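PDB 6VXC: trans-4-hydroxy-L-proline dehydratase from Clostridioides difficile 70-100-2010, which uses a glycyl radical to dehydrate trans-4-hydroxy-L-proline to (S)-1-pyrroline-5-carboxylate in the anaerobic breakdown of hydroxyproline. Local coordinates for residues S581-K586 and D629-E634. Residues are numbered along the deposited sequence; the frame is centred on the assembly and turned at random.
Sequences SLTAIK and DDYADE
Tyr631 reaches across from the first turn of helix 630-647 and meets both Thr583 and Lys586, one turn apart on helix 575-591. The methyl of Thr583 meets the ring at its edge, near the ring plane, with CG2 3.8 Å from Tyr631 CD1. With OG1 of Thr583 anti to the carbonyl carbon (chi1 -62°), CG2 falls anti to the backbone N and meets the ring, while OG1 packs 3.6 Å from Ala632 CA; its hydrogen bond goes back to Thr579 O in its own helix. Thr583 and Ala632 are also the nearest backbone pair. At the far end of the ring the Lys586 chain, extended throughout, runs obliquely past the phenol, CG lying 3.4 Å from Tyr631 OH. That hydroxyl is hydrogen-bonded to Asp591 further along helix 575-591, which ties the ring end to this helix. The extended chain carries NZ to a place above the ring, 21° off its normal and 5.4 Å from the centroid, at most a weak cation-pi attraction. A water above the ring centre makes the polar link, accepting from Lys586 NZ (2.9 Å) and donating to Tyr631 O (2.7 Å). At the start of the helix, N-cap Asp629 accepts from Tyr631 N through OD1 (3.1 Å), the N-H coming from above the carboxylate plane. Ile635 extends the apolar seam, touching Thr583 and Lys586. The segment axes approach to 9.5 Å at 124°, a steeply inclined helix-helix packing in the peripheral helical part of the PFL-like region, away from the radical and active-site residues.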
ATOM      1  N   SER A 581     -24.294   4.167  12.720  1.00 12.23           N
ATOM      2  CA  SER A 581     -25.406   3.210  12.719  1.00 11.32           C
ATOM      3  C   SER A 581     -25.760   2.774  14.136  1.00 12.87           C
ATOM      4  O   SER A 581     -26.930   2.815  14.530  1.00 11.88           O
ATOM      5  CB  SER A 581     -25.073   1.998  11.853  1.00 10.06           C
ATOM      6  OG  SER A 581     -25.053   2.349  10.486  1.00 13.00           O
ATOM      7  N   LEU A 582     -24.762   2.351  14.917  1.00 13.50           N
ATOM      8  CA  LEU A 582     -25.037   1.945  16.293  1.00 11.80           C
ATOM      9  C   LEU A 582     -25.476   3.132  17.138  1.00 11.61           C
ATOM     10  O   LEU A 582     -26.323   2.987  18.027  1.00 11.95           O
ATOM     11  CB  LEU A 582     -23.810   1.269  16.897  1.00 10.48           C
ATOM     12  CG  LEU A 582     -23.561  -0.206  16.554  1.00 10.69           C
ATOM     13  CD1 LEU A 582     -22.181  -0.662  17.050  1.00  9.71           C
ATOM     14  CD2 LEU A 582     -24.659  -1.097  17.130  1.00 11.71           C
ATOM     15  N   THR A 583     -24.908   4.313  16.874  1.00 12.67           N
ATOM     16  CA  THR A 583     -25.373   5.515  17.553  1.00 10.98           C
ATOM     17  C   THR A 583     -26.836   5.786  17.232  1.00 13.23           C
ATOM     18  O   THR A 583     -27.625   6.114  18.123  1.00 12.55           O
ATOM     19  CB  THR A 583     -24.505   6.729  17.175  1.00 13.03           C
ATOM     20  OG1 THR A 583     -23.153   6.532  17.595  1.00 10.94           O
ATOM     21  CG2 THR A 583     -25.039   7.998  17.851  1.00 11.06           C
ATOM     22  N   ALA A 584     -27.225   5.630  15.965  1.00 11.62           N
ATOM     23  CA  ALA A 584     -28.623   5.848  15.602  1.00 10.80           C
ATOM     24  C   ALA A 584     -29.551   4.890  16.345  1.00 12.03           C
ATOM     25  O   ALA A 584     -30.653   5.269  16.760  1.00 14.30           O
ATOM     26  CB  ALA A 584     -28.799   5.700  14.089  1.00  9.29           C
ATOM     27  N   ILE A 585     -29.133   3.641  16.494  1.00 11.04           N
ATOM     28  CA  ILE A 585     -29.964   2.662  17.181  1.00 11.08           C
ATOM     29  C   ILE A 585     -30.071   2.989  18.667  1.00 13.01           C
ATOM     30  O   ILE A 585     -31.169   3.016  19.233  1.00 15.99           O
ATOM     31  CB  ILE A 585     -29.423   1.241  16.944  1.00 14.24           C
ATOM     32  CG1 ILE A 585     -29.589   0.845  15.465  1.00 11.55           C
ATOM     33  CG2 ILE A 585     -30.101   0.263  17.899  1.00 12.66           C
ATOM     34  CD1 ILE A 585     -28.937  -0.507  15.106  1.00 12.94           C
ATOM     35  N   LYS A 586     -28.938   3.264  19.316  1.00 10.59           N
ATOM     36  CA  LYS A 586     -28.971   3.579  20.737  1.00 13.19           C
ATOM     37  C   LYS A 586     -29.842   4.799  21.012  1.00 16.61           C
ATOM     38  O   LYS A 586     -30.690   4.783  21.911  1.00 15.80           O
ATOM     39  CB  LYS A 586     -27.556   3.820  21.245  1.00 12.33           C
ATOM     40  CG  LYS A 586     -27.477   4.148  22.719  1.00 18.14           C
ATOM     41  CD  LYS A 586     -26.031   4.416  23.074  1.00 19.69           C
ATOM     42  CE  LYS A 586     -25.819   4.463  24.547  1.00 27.29           C
ATOM     43  NZ  LYS A 586     -24.362   4.628  24.820  1.00 34.81           N
ATOM     44  N   ASP A 629     -18.659  15.087  19.557  1.00 12.51           N
ATOM     45  CA  ASP A 629     -19.858  14.760  20.327  1.00 13.76           C
ATOM     46  C   ASP A 629     -19.658  13.394  20.984  1.00 14.92           C
ATOM     47  O   ASP A 629     -19.678  12.367  20.300  1.00 13.73           O
ATOM     48  CB  ASP A 629     -21.084  14.767  19.415  1.00 13.17           C
ATOM     49  CG  ASP A 629     -22.385  14.521  20.159  1.00 14.67           C
ATOM     50  OD1 ASP A 629     -22.364  14.053  21.314  1.00 18.62           O
ATOM     51  OD2 ASP A 629     -23.441  14.800  19.558  1.00 17.33           O
ATOM     52  N   ASP A 630     -19.492  13.386  22.315  1.00 15.37           N
ATOM     53  CA  ASP A 630     -19.153  12.158  23.036  1.00 17.57           C
ATOM     54  C   ASP A 630     -20.258  11.104  22.979  1.00 14.06           C
ATOM     55  O   ASP A 630     -19.962   9.919  23.132  1.00 18.79           O
ATOM     56  CB  ASP A 630     -18.800  12.489  24.491  1.00 19.08           C
ATOM     57  CG  ASP A 630     -17.378  13.016  24.640  1.00 20.79           C
ATOM     58  OD1 ASP A 630     -16.501  12.653  23.817  1.00 20.13           O
ATOM     59  OD2 ASP A 630     -17.154  13.833  25.549  1.00 27.12           O
ATOM     60  N   TYR A 631     -21.508  11.488  22.732  1.00 15.79           N
ATOM     61  CA  TYR A 631     -22.547  10.471  22.573  1.00 15.01           C
ATOM     62  C   TYR A 631     -22.207   9.541  21.415  1.00 16.92           C
ATOM     63  O   TYR A 631     -22.304   8.313  21.531  1.00 13.29           O
ATOM     64  CB  TYR A 631     -23.911  11.117  22.342  1.00 15.66           C
ATOM     65  CG  TYR A 631     -25.051  10.141  22.479  1.00 14.41           C
ATOM     66  CD1 TYR A 631     -25.408   9.307  21.435  1.00 14.88           C
ATOM     67  CD2 TYR A 631     -25.769  10.053  23.668  1.00 16.01           C
ATOM     68  CE1 TYR A 631     -26.444   8.411  21.559  1.00 13.64           C
ATOM     69  CE2 TYR A 631     -26.820   9.158  23.803  1.00 22.17           C
ATOM     70  CZ  TYR A 631     -27.145   8.335  22.740  1.00 18.63           C
ATOM     71  OH  TYR A 631     -28.176   7.441  22.835  1.00 19.67           O
ATOM     72  N   ALA A 632     -21.784  10.113  20.285  1.00 13.40           N
ATOM     73  CA  ALA A 632     -21.365   9.290  19.159  1.00 12.92           C
ATOM     74  C   ALA A 632     -19.927   8.793  19.331  1.00 13.22           C
ATOM     75  O   ALA A 632     -19.623   7.635  19.028  1.00 14.22           O
ATOM     76  CB  ALA A 632     -21.490  10.085  17.858  1.00 10.66           C
ATOM     77  N   ASP A 633     -19.038   9.646  19.841  1.00 14.54           N
ATOM     78  CA  ASP A 633     -17.625   9.294  19.859  1.00 12.55           C
ATOM     79  C   ASP A 633     -17.311   8.188  20.858  1.00 12.83           C
ATOM     80  O   ASP A 633     -16.373   7.415  20.640  1.00 11.76           O
ATOM     81  CB  ASP A 633     -16.773  10.525  20.165  1.00 11.41           C
ATOM     82  CG  ASP A 633     -16.822  11.565  19.050  1.00 12.97           C
ATOM     83  OD1 ASP A 633     -17.396  11.275  17.979  1.00 11.99           O
ATOM     84  OD2 ASP A 633     -16.250  12.656  19.249  1.00 14.20           O
ATOM     85  N   GLU A 634     -18.064   8.098  21.955  1.00 14.01           N
ATOM     86  CA  GLU A 634     -17.861   6.991  22.883  1.00 13.97           C
ATOM     87  C   GLU A 634     -18.238   5.665  22.245  1.00 13.62           C
ATOM     88  O   GLU A 634     -17.676   4.621  22.595  1.00 14.00           O
ATOM     89  CB  GLU A 634     -18.689   7.198  24.153  1.00 17.04           C
ATOM     90  CG  GLU A 634     -18.137   8.236  25.082  1.00 22.82           C
ATOM     91  CD  GLU A 634     -19.025   8.470  26.290  1.00 37.11           C
ATOM     92  OE1 GLU A 634     -20.099   7.825  26.388  1.00 39.38           O
ATOM     93  OE2 GLU A 634     -18.646   9.308  27.134  1.00 38.42           O
TER
HETATM   94  O   HOH W   1     -23.187   7.011  23.781  1.00 19.50           O